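Local coordinates for KLLA0C04147p (Kluyveromyces lactis, PDB 5H2D), which binds ergosterol in its C-terminal oxysterol-binding domain, the part described here, and probably transfers sterols between membranes, at residues A[147-152]-A[166-171]; A[180-185]-A[206-211]; A[126-131]-A[141-146]. All coordinates share one frame; numbering follows the deposited sequence.

Contact 1 (A[147-152]-A[166-171]); sequences HHPPIS and ESFVDS. With SO4 (sulfate ion), chain F.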
loop_
_atom_site.group_PDB
_atom_site.type_symbol
_atom_site.label_atom_id
_atom_site.label_comp_id
_atom_site.label_asym_id
_atom_site.label_seq_id
_atom_site.Cartn_x
_atom_site.Cartn_y
_atom_site.Cartn_z
ATOM N N HIS A 147 0.892 -12.111 13.431
ATOM C CA HIS A 147 2.330 -12.284 13.258
ATOM C C HIS A 147 2.682 -13.629 12.645
ATOM O O HIS A 147 3.587 -13.704 11.809
ATOM C CB HIS A 147 3.037 -12.113 14.613
ATOM C CG HIS A 147 4.515 -12.379 14.582
ATOM N ND1 HIS A 147 5.395 -11.666 13.790
ATOM C CD2 HIS A 147 5.272 -13.271 15.266
ATOM C CE1 HIS A 147 6.623 -12.118 13.979
ATOM N NE2 HIS A 147 6.576 -13.091 14.874
ATOM N N HIS A 148 1.963 -14.688 13.018
ATOM C CA HIS A 148 2.089 -15.989 12.367
ATOM C C HIS A 148 0.743 -16.385 11.773
ATOM O O HIS A 148 -0.108 -16.906 12.480
ATOM C CB HIS A 148 2.549 -17.065 13.364
ATOM C CG HIS A 148 3.931 -16.852 13.902
ATOM N ND1 HIS A 148 5.027 -16.690 13.084
ATOM C CD2 HIS A 148 4.392 -16.784 15.173
ATOM C CE1 HIS A 148 6.107 -16.528 13.829
ATOM N NE2 HIS A 148 5.750 -16.583 15.100
ATOM N N PRO A 149 0.518 -16.109 10.482
ATOM C CA PRO A 149 1.405 -15.434 9.537
ATOM C C PRO A 149 1.283 -13.930 9.675
ATOM O O PRO A 149 0.370 -13.454 10.342
ATOM C CB PRO A 149 0.880 -15.902 8.184
ATOM C CG PRO A 149 -0.583 -16.051 8.418
ATOM C CD PRO A 149 -0.744 -16.520 9.841
ATOM N N PRO A 150 2.206 -13.193 9.065
ATOM C CA PRO A 150 2.139 -11.725 9.124
ATOM C C PRO A 150 0.972 -11.202 8.295
ATOM O O PRO A 150 0.882 -11.455 7.086
ATOM C CB PRO A 150 3.493 -11.283 8.557
ATOM C CG PRO A 150 3.923 -12.439 7.657
ATOM C CD PRO A 150 3.406 -13.684 8.359
ATOM N N ILE A 151 0.068 -10.472 8.952
ATOM C CA ILE A 151 -1.074 -9.864 8.275
ATOM C C ILE A 151 -1.286 -8.458 8.817
ATOM O O ILE A 151 -1.283 -8.257 10.038
ATOM C CB ILE A 151 -2.360 -10.685 8.463
ATOM C CG1 ILE A 151 -2.141 -12.112 7.969
ATOM C CG2 ILE A 151 -3.502 -10.023 7.704
ATOM C CD1 ILE A 151 -3.375 -13.011 8.167
ATOM N N SER A 152 -1.501 -7.501 7.910
ATOM C CA SER A 152 -1.838 -6.119 8.235
ATOM C C SER A 152 -3.259 -5.847 7.760
ATOM O O SER A 152 -3.657 -6.305 6.687
ATOM C CB SER A 152 -0.872 -5.138 7.549
ATOM O OG SER A 152 0.477 -5.600 7.598
ATOM N N GLU A 166 -6.744 -6.206 3.334
ATOM C CA GLU A 166 -5.872 -7.068 4.114
ATOM C C GLU A 166 -4.571 -7.266 3.354
ATOM O O GLU A 166 -4.589 -7.689 2.197
ATOM C CB GLU A 166 -6.536 -8.427 4.359
ATOM C CG GLU A 166 -5.681 -9.425 5.125
ATOM C CD GLU A 166 -6.340 -10.796 5.230
ATOM O OE1 GLU A 166 -6.567 -11.270 6.358
ATOM O OE2 GLU A 166 -6.635 -11.400 4.181
ATOM N N SER A 167 -3.445 -6.972 4.002
ATOM C CA SER A 167 -2.135 -7.276 3.448
ATOM C C SER A 167 -1.657 -8.605 4.020
ATOM O O SER A 167 -1.338 -8.707 5.209
ATOM C CB SER A 167 -1.140 -6.170 3.764
ATOM O OG SER A 167 0.114 -6.503 3.209
ATOM N N PHE A 168 -1.628 -9.632 3.172
ATOM C CA PHE A 168 -1.246 -10.985 3.548
ATOM C C PHE A 168 -0.248 -11.404 2.472
ATOM O O PHE A 168 -0.649 -11.883 1.409
ATOM C CB PHE A 168 -2.491 -11.876 3.596
ATOM C CG PHE A 168 -2.247 -13.278 4.096
ATOM C CD1 PHE A 168 -0.965 -13.788 4.230
ATOM C CD2 PHE A 168 -3.322 -14.092 4.408
ATOM C CE1 PHE A 168 -0.766 -15.093 4.673
ATOM C CE2 PHE A 168 -3.129 -15.386 4.861
ATOM C CZ PHE A 168 -1.851 -15.886 4.985
ATOM N N VAL A 169 1.037 -11.158 2.725
ATOM C CA VAL A 169 2.086 -11.413 1.745
ATOM C C VAL A 169 2.672 -12.789 2.018
ATOM O O VAL A 169 3.214 -13.038 3.104
ATOM C CB VAL A 169 3.172 -10.330 1.789
ATOM C CG1 VAL A 169 4.248 -10.624 0.756
ATOM C CG2 VAL A 169 2.562 -8.941 1.546
ATOM N N ASP A 170 2.569 -13.676 1.028
ATOM C CA ASP A 170 3.083 -15.042 1.093
ATOM C C ASP A 170 4.291 -15.112 0.168
ATOM O O ASP A 170 4.146 -14.929 -1.044
ATOM C CB ASP A 170 1.986 -16.014 0.665
ATOM C CG ASP A 170 2.190 -17.413 1.201
ATOM O OD1 ASP A 170 2.787 -17.571 2.289
ATOM O OD2 ASP A 170 1.711 -18.347 0.529
ATOM N N SER A 171 5.474 -15.356 0.726
ATOM C CA SER A 171 6.719 -15.255 -0.029
ATOM C C SER A 171 7.486 -16.571 -0.021
ATOM O O SER A 171 7.329 -17.410 0.874
ATOM C CB SER A 171 7.624 -14.147 0.528
ATOM O OG SER A 171 8.115 -14.498 1.812
HETATM S S SO4 F . 8.673 -15.777 16.566
HETATM O O1 SO4 F . 9.868 -15.612 17.391
HETATM O O2 SO4 F . 8.100 -14.475 16.250
HETATM O O3 SO4 F . 9.052 -16.407 15.302
HETATM O O4 SO4 F . 7.700 -16.611 17.273
HETATM O O HOH W 1 2.035 -9.883 5.110
HETATM O O HOH W 2 2.026 -13.517 5.454
HETATM O O HOH W 3 1.660 -7.125 5.557
#
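Ile151 and Ser152 meet Phe168 and Ser167 in the antiparallel hairpin of strands 151-157 and 161-173, just after His147-Pro150, which end the EQVSHHPP signature of the OSBP family. Packing is tight at the strand pair. Ser152 N donates to Ser167 O at 3.0 Å and Ser167 N returns a bond to Ser152 O at 2.8 Å, while Ile151 CG2 presses on Glu166 CG at 3.4 Å. With CD1 of Ile151 anti to CA (chi2 178°), that methyl lies over one face of the Phe168 ring, 4.2 Å from its centroid and 21° off the normal, a CH-pi contact offset toward the rim. Pro149, which follows a cis peptide, adds its CG at 3.7 Å from Phe168 CZ. Toward Val169 the backbones separate and water intervenes: one molecule donates to Pro150 O (2.8 Å) and accepts from Val169 N (2.9 Å). His147 and His148 do not touch strand 166-171; His148 binds a sulfate, probably from the crystallisation liquor, consistent with the phosphoinositide head-group site that the equivalent histidines form in relatives. His148 NE2 donates almost straight to sulfate O4, the N-H...O angle being 170°.

Contact 2 (A[180-185]-A[206-211]); sequences FKHLGL and PNNQVV. With ERG (ergosterol), chain B.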
loop_
_atom_site.group_PDB
_atom_site.type_symbol
_atom_site.label_atom_id
_atom_site.label_comp_id
_atom_site.label_asym_id
_atom_site.label_seq_id
_atom_site.Cartn_x
_atom_site.Cartn_y
_atom_site.Cartn_z
ATOM N N PHE A 180 6.476 -13.229 -4.409
ATOM C CA PHE A 180 5.595 -12.617 -3.416
ATOM C C PHE A 180 4.173 -12.606 -3.945
ATOM O O PHE A 180 3.904 -12.038 -5.011
ATOM C CB PHE A 180 6.061 -11.193 -3.082
ATOM C CG PHE A 180 7.454 -11.161 -2.563
ATOM C CD1 PHE A 180 8.539 -11.117 -3.434
ATOM C CD2 PHE A 180 7.690 -11.259 -1.204
ATOM C CE1 PHE A 180 9.841 -11.148 -2.935
ATOM C CE2 PHE A 180 8.974 -11.285 -0.702
ATOM C CZ PHE A 180 10.053 -11.230 -1.562
ATOM N N LYS A 181 3.267 -13.231 -3.205
ATOM C CA LYS A 181 1.854 -13.230 -3.552
ATOM C C LYS A 181 1.079 -12.478 -2.480
ATOM O O LYS A 181 1.400 -12.572 -1.288
ATOM C CB LYS A 181 1.319 -14.661 -3.714
ATOM C CG LYS A 181 2.022 -15.416 -4.840
ATOM C CD LYS A 181 1.341 -16.733 -5.169
ATOM C CE LYS A 181 1.615 -17.151 -6.614
ATOM N NZ LYS A 181 3.063 -17.355 -6.905
ATOM N N HIS A 182 0.081 -11.722 -2.917
ATOM C CA HIS A 182 -0.719 -10.854 -2.053
ATOM C C HIS A 182 -2.119 -11.445 -1.993
ATOM O O HIS A 182 -2.897 -11.330 -2.947
ATOM C CB HIS A 182 -0.696 -9.429 -2.598
ATOM C CG HIS A 182 0.689 -8.871 -2.651
ATOM N ND1 HIS A 182 1.148 -7.931 -1.756
ATOM C CD2 HIS A 182 1.747 -9.190 -3.439
ATOM C CE1 HIS A 182 2.423 -7.677 -2.004
ATOM N NE2 HIS A 182 2.811 -8.433 -3.016
ATOM N N LEU A 183 -2.428 -12.093 -0.873
ATOM C CA LEU A 183 -3.599 -12.955 -0.791
ATOM C C LEU A 183 -4.869 -12.231 -0.356
ATOM O O LEU A 183 -5.962 -12.792 -0.501
ATOM C CB LEU A 183 -3.312 -14.113 0.172
ATOM C CG LEU A 183 -2.092 -14.974 -0.179
ATOM C CD1 LEU A 183 -1.938 -16.150 0.784
ATOM C CD2 LEU A 183 -2.178 -15.464 -1.616
ATOM N N GLY A 184 -4.765 -11.015 0.183
ATOM C CA GLY A 184 -5.931 -10.343 0.707
ATOM C C GLY A 184 -6.736 -9.595 -0.356
ATOM O O GLY A 184 -6.237 -9.189 -1.402
ATOM N N LEU A 185 -8.021 -9.391 -0.063
ATOM C CA LEU A 185 -8.901 -8.625 -0.932
ATOM C C LEU A 185 -8.880 -7.148 -0.549
ATOM O O LEU A 185 -8.829 -6.797 0.637
ATOM C CB LEU A 185 -10.329 -9.167 -0.849
ATOM C CG LEU A 185 -11.364 -8.674 -1.852
ATOM C CD1 LEU A 185 -10.943 -9.014 -3.278
ATOM C CD2 LEU A 185 -12.721 -9.289 -1.520
ATOM N N PRO A 206 -1.317 -7.506 -7.779
ATOM C CA PRO A 206 -0.483 -8.423 -8.569
ATOM C C PRO A 206 0.627 -9.032 -7.721
ATOM O O PRO A 206 0.933 -8.587 -6.615
ATOM C CB PRO A 206 0.082 -7.514 -9.664
ATOM C CG PRO A 206 0.159 -6.157 -8.990
ATOM C CD PRO A 206 -1.095 -6.098 -8.152
ATOM N N ASN A 207 1.235 -10.084 -8.261
ATOM C CA ASN A 207 2.413 -10.673 -7.648
ATOM C C ASN A 207 3.650 -9.810 -7.890
ATOM O O ASN A 207 3.709 -9.009 -8.823
ATOM C CB ASN A 207 2.670 -12.067 -8.214
ATOM C CG ASN A 207 1.441 -12.917 -8.196
ATOM O OD1 ASN A 207 0.760 -13.006 -7.181
ATOM N ND2 ASN A 207 1.120 -13.525 -9.340
ATOM N N ASN A 208 4.658 -9.989 -7.038
ATOM C CA ASN A 208 5.971 -9.412 -7.288
ATOM C C ASN A 208 7.016 -10.510 -7.206
ATOM O O ASN A 208 6.807 -11.550 -6.584
ATOM C CB ASN A 208 6.341 -8.292 -6.287
ATOM C CG ASN A 208 5.181 -7.876 -5.423
ATOM O OD1 ASN A 208 5.044 -8.351 -4.296
ATOM N ND2 ASN A 208 4.335 -6.979 -5.945
ATOM N N GLN A 209 8.160 -10.272 -7.835
ATOM C CA GLN A 209 9.259 -11.206 -7.679
ATOM C C GLN A 209 10.566 -10.449 -7.794
ATOM O O GLN A 209 10.642 -9.402 -8.441
ATOM C CB GLN A 209 9.199 -12.333 -8.718
ATOM C CG GLN A 209 9.253 -11.825 -10.142
ATOM C CD GLN A 209 9.193 -12.934 -11.180
ATOM O OE1 GLN A 209 9.349 -14.111 -10.863
ATOM N NE2 GLN A 209 8.961 -12.553 -12.432
ATOM N N VAL A 210 11.597 -10.987 -7.154
ATOM C CA VAL A 210 12.960 -10.520 -7.375
ATOM C C VAL A 210 13.608 -11.508 -8.328
ATOM O O VAL A 210 13.677 -12.704 -8.028
ATOM C CB VAL A 210 13.751 -10.407 -6.062
ATOM C CG1 VAL A 210 15.182 -9.998 -6.351
ATOM C CG2 VAL A 210 13.096 -9.377 -5.130
ATOM N N VAL A 211 14.017 -11.019 -9.500
ATOM C CA VAL A 211 14.726 -11.831 -10.487
ATOM C C VAL A 211 16.106 -11.225 -10.727
ATOM O O VAL A 211 16.478 -10.230 -10.102
ATOM C CB VAL A 211 13.928 -11.950 -11.800
ATOM C CG1 VAL A 211 12.622 -12.692 -11.562
ATOM C CG2 VAL A 211 13.651 -10.586 -12.394
HETATM C C1 ERG B . 4.076 -4.321 -3.232
HETATM C C2 ERG B . 2.924 -3.324 -3.126
HETATM C C3 ERG B . 1.983 -3.836 -2.067
HETATM C C4 ERG B . 2.706 -3.953 -0.724
HETATM C C5 ERG B . 3.920 -4.714 -0.819
HETATM C C6 ERG B . 4.327 -5.466 0.275
HETATM C C7 ERG B . 5.532 -6.186 0.297
HETATM C C8 ERG B . 6.397 -6.165 -0.801
HETATM C C9 ERG B . 5.920 -5.591 -2.016
HETATM C C10 ERG B . 4.816 -4.508 -1.900
HETATM C C11 ERG B . 7.067 -5.165 -3.028
HETATM C C12 ERG B . 8.243 -6.148 -3.055
HETATM C C13 ERG B . 8.745 -6.334 -1.608
HETATM C C14 ERG B . 7.573 -7.009 -0.858
HETATM C C15 ERG B . 8.225 -7.399 0.452
HETATM C C16 ERG B . 9.661 -7.840 0.045
HETATM C C17 ERG B . 9.787 -7.447 -1.452
HETATM C C18 ERG B . 9.226 -5.015 -0.963
HETATM C C19 ERG B . 5.525 -3.180 -1.513
HETATM C C20 ERG B . 11.264 -7.121 -1.768
HETATM C C21 ERG B . 11.511 -6.639 -3.193
HETATM C C22 ERG B . 12.034 -8.415 -1.543
HETATM C C23 ERG B . 13.028 -8.523 -0.430
HETATM C C24 ERG B . 13.763 -9.843 -0.202
HETATM C C25 ERG B . 15.232 -9.532 0.114
HETATM C C26 ERG B . 15.846 -8.817 -1.095
HETATM C C27 ERG B . 16.060 -10.803 0.371
HETATM C C28 ERG B . 13.076 -10.530 0.962
HETATM O O1 ERG B . 0.818 -2.944 -1.942
HETATM O O HOH W 4 -0.619 -11.328 -5.630
#
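His182 has CG anti to its carbonyl carbon and beside the backbone N (chi1 -60°), whereas Asn208 nearly eclipses CG with its own N (chi1 -10°), an off-rotamer setting consistent with some strain. Both side chains leave the strands on the face that carries Phe180, the torsions setting where each CG lies, and there His182 NE2 donates to Asn208 OD1 at 2.6 Å. The bond is short and straight (N-H...O 168°); the acceptor lies close to the imidazole plane, while the ring and amide planes are nearly perpendicular. Asn208 ND2 is bonded in turn to Asn222 OD1, which fixes the amide's flip and so presents OD1 to the histidine. Beside this pair, the backbones of Phe180 and Asn208 form a hydrogen-bonded antiparallel pair, with Phe180 N to Asn208 O at 2.8 Å and Asn208 N to Phe180 O at 3.0 Å. The two strands belong to the incomplete antiparallel beta-barrel of the OSBP-related domain, which holds the sterol inside, and this face lines the ergosterol pocket. Phe180 turns one ring face to sterol C17, offset toward the rim, and its CZ comes to 3.4 Å from C22; Asn208 O sits at the ring's edge. His182 CE1 touches C5 at 3.5 Å, and Val210 CG2 meets the side-chain methyl C21 at 3.7 Å. The sterol is also hydrogen-bonded to Lys205 NZ. Asn207 and Lys181 project on the side of the wall away from the sterol: Asn207 OD1 packs against Lys181 CG at 3.6 Å and accepts from a water that itself accepts from His182 N.

Contact 3 (A[126-131]-A[141-146]); sequences GETFEY and FTEQVS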
loop_
_atom_site.group_PDB
_atom_site.type_symbol
_atom_site.label_atom_id
_atom_site.label_comp_id
_atom_site.label_asym_id
_atom_site.label_seq_id
_atom_site.Cartn_x
_atom_site.Cartn_y
_atom_site.Cartn_z
ATOM N N GLY A 126 0.386 -6.167 16.877
ATOM C CA GLY A 126 -0.192 -5.017 17.532
ATOM C C GLY A 126 0.429 -3.699 17.130
ATOM O O GLY A 126 -0.077 -2.645 17.532
ATOM N N GLU A 127 1.501 -3.723 16.340
ATOM C CA GLU A 127 2.060 -2.481 15.828
ATOM C C GLU A 127 1.018 -1.771 14.971
ATOM O O GLU A 127 0.204 -2.406 14.296
ATOM C CB GLU A 127 3.320 -2.770 15.011
ATOM C CG GLU A 127 4.126 -1.519 14.640
ATOM C CD GLU A 127 5.491 -1.812 14.019
ATOM O OE1 GLU A 127 6.007 -0.934 13.291
ATOM O OE2 GLU A 127 6.065 -2.888 14.271
ATOM N N THR A 128 1.014 -0.443 15.028
ATOM C CA THR A 128 0.085 0.354 14.250
ATOM C C THR A 128 0.844 1.398 13.446
ATOM O O THR A 128 2.000 1.705 13.725
ATOM C CB THR A 128 -0.946 1.064 15.141
ATOM O OG1 THR A 128 -0.253 1.886 16.100
ATOM C CG2 THR A 128 -1.795 0.054 15.892
ATOM N N PHE A 129 0.176 1.943 12.435
ATOM C CA PHE A 129 0.749 3.078 11.730
ATOM C C PHE A 129 -0.387 3.959 11.234
ATOM O O PHE A 129 -1.320 3.477 10.589
ATOM C CB PHE A 129 1.662 2.637 10.566
ATOM C CG PHE A 129 2.169 3.798 9.720
ATOM C CD1 PHE A 129 3.048 4.729 10.258
ATOM C CD2 PHE A 129 1.758 3.961 8.401
ATOM C CE1 PHE A 129 3.491 5.802 9.503
ATOM C CE2 PHE A 129 2.213 5.033 7.640
ATOM C CZ PHE A 129 3.079 5.952 8.198
ATOM N N GLU A 130 -0.318 5.244 11.566
ATOM C CA GLU A 130 -1.283 6.218 11.083
ATOM C C GLU A 130 -0.597 7.209 10.159
ATOM O O GLU A 130 0.605 7.469 10.285
ATOM C CB GLU A 130 -1.923 6.978 12.242
ATOM C CG GLU A 130 -0.904 7.721 13.088
ATOM C CD GLU A 130 -1.547 8.832 13.919
ATOM O OE1 GLU A 130 -1.490 9.996 13.466
ATOM O OE2 GLU A 130 -2.121 8.513 14.992
ATOM N N TYR A 131 -1.367 7.757 9.223
ATOM C CA TYR A 131 -0.838 8.771 8.312
ATOM C C TYR A 131 -2.015 9.550 7.745
ATOM O O TYR A 131 -2.847 8.987 7.024
ATOM C CB TYR A 131 -0.013 8.117 7.202
ATOM C CG TYR A 131 0.651 9.027 6.191
ATOM C CD1 TYR A 131 1.869 9.637 6.477
ATOM C CD2 TYR A 131 0.099 9.213 4.926
ATOM C CE1 TYR A 131 2.505 10.442 5.540
ATOM C CE2 TYR A 131 0.732 10.012 3.975
ATOM C CZ TYR A 131 1.927 10.619 4.290
ATOM O OH TYR A 131 2.553 11.395 3.351
ATOM N N PHE A 141 -4.984 4.349 8.311
ATOM C CA PHE A 141 -4.638 3.666 9.546
ATOM C C PHE A 141 -4.452 2.184 9.268
ATOM O O PHE A 141 -5.177 1.605 8.452
ATOM C CB PHE A 141 -5.713 3.836 10.626
ATOM C CG PHE A 141 -5.345 3.175 11.911
ATOM C CD1 PHE A 141 -4.327 3.698 12.698
ATOM C CD2 PHE A 141 -5.960 2.002 12.304
ATOM C CE1 PHE A 141 -3.954 3.073 13.881
ATOM C CE2 PHE A 141 -5.591 1.370 13.488
ATOM C CZ PHE A 141 -4.585 1.914 14.272
ATOM N N THR A 142 -3.494 1.570 9.960
ATOM C CA THR A 142 -3.272 0.138 9.799
ATOM C C THR A 142 -2.787 -0.449 11.119
ATOM O O THR A 142 -2.099 0.219 11.901
ATOM C CB THR A 142 -2.269 -0.147 8.654
ATOM O OG1 THR A 142 -2.102 -1.557 8.489
ATOM C CG2 THR A 142 -0.904 0.468 8.956
ATOM N N GLU A 143 -3.177 -1.705 11.367
ATOM C CA GLU A 143 -2.744 -2.468 12.533
ATOM C C GLU A 143 -2.208 -3.812 12.066
ATOM O O GLU A 143 -2.790 -4.444 11.178
ATOM C CB GLU A 143 -3.892 -2.702 13.529
ATOM C CG GLU A 143 -3.509 -3.562 14.734
ATOM C CD GLU A 143 -4.655 -3.745 15.737
ATOM O OE1 GLU A 143 -4.411 -4.313 16.816
ATOM O OE2 GLU A 143 -5.787 -3.317 15.447
ATOM N N GLN A 144 -1.109 -4.260 12.675
ATOM C CA GLN A 144 -0.620 -5.619 12.433
ATOM C C GLN A 144 -1.508 -6.557 13.249
ATOM O O GLN A 144 -1.394 -6.630 14.476
ATOM C CB GLN A 144 0.854 -5.735 12.805
ATOM C CG GLN A 144 1.500 -7.039 12.317
ATOM C CD GLN A 144 1.701 -7.079 10.812
ATOM O OE1 GLN A 144 1.311 -6.162 10.082
ATOM N NE2 GLN A 144 2.319 -8.173 10.334
ATOM N N VAL A 145 -2.423 -7.260 12.560
ATOM C CA VAL A 145 -3.424 -8.101 13.227
ATOM C C VAL A 145 -2.970 -9.540 13.432
ATOM O O VAL A 145 -3.595 -10.272 14.223
ATOM C CB VAL A 145 -4.754 -8.054 12.442
ATOM C CG1 VAL A 145 -5.340 -6.653 12.501
ATOM C CG2 VAL A 145 -4.550 -8.473 10.994
ATOM N N SER A 146 -1.888 -9.973 12.768
ATOM C CA SER A 146 -1.337 -11.310 12.936
ATOM C C SER A 146 0.169 -11.257 12.709
ATOM O O SER A 146 0.666 -10.440 11.918
ATOM C CB SER A 146 -1.982 -12.315 11.961
ATOM O OG SER A 146 -1.496 -13.644 12.165
HETATM O O HOH W 5 -2.702 -2.748 18.528
#
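A beta hairpin, strands 128-133 and 138-146, has its arms paired here through Phe129 and Thr142, whose backbones form a hydrogen-bonded antiparallel pair: Phe129 N to Thr142 O measures 2.9 Å and Thr142 N to Phe129 O 3.0 Å. The strand axes run 172° apart, so the pairing is close to exactly antiparallel. It extends past the first strand's regular part, where Gln144 N donates to Glu127 O at 2.8 Å, nearly in line with the carbonyl, and Gly126 N donates to Gln144 O at 3.0 Å. Gly126 has a positive phi (90°), which suits glycine because a CB there would press on the preceding carbonyl oxygen. Its own O shares a water with Glu143 OE1, and the water donates to both; the Glu143 carboxylate is held chiefly by Arg398.

Each face sets a threonine methyl against a phenylalanine. On one, Thr128 CG2 is anti to the carbonyl carbon and touches Phe141 CZ at 3.7 Å, while OG1 stands between N and the carbonyl carbon (chi1 57°) and bonds to Thr351 OG1. Glu130 CB lies at the edge of the same ring. On the other, Thr142 CG2 meets Phe129 CB at 3.7 Å near the edge of the Phe129 ring, and Thr142 OG1 is bonded to Ala153 O. At its far end strand 138-146 distorts in a classic beta bulge, Val145 and Ser146 together facing Ile151.

Helix 72-77 covers the Phe129-Thr142 face, Leu73 touching Thr142 and Gln144 and Gln74 touching Phe129. Phe400 of strand 400-404 packs on Phe141 and Glu143 from the opposite face, and Glu130 OE2 is bonded to Tyr419 OH and makes a salt bridge to Arg423, while strand 151-157 continues the pairing beyond strand 138-146.

How the contacts relate
Along the chain contact 3 comes first, then contact 1, then contact 2, each closing before the next opens. Contacts 3 and 1 are hairpins of successive strands; contact 2 joins strands 178-190 and 207-211, neighbours in the sheet but not in sequence. Contacts 3 and 1, centres 12 Å apart, are stitched by Ile151 O to Val145 N (2.9 Å) and Ser152 OG to Gln144 OE1 (2.7 Å). Contacts 1 and 2, centres 11 Å apart, meet where strand 161-173 pairs with strand 178-190. Contacts 2 and 3 stay about 11 Å apart at their nearest atoms. His147 and His148 sit in the connection between contacts 3 and 1, from which strand pairing leads on to the wall that lines the sterol pocket.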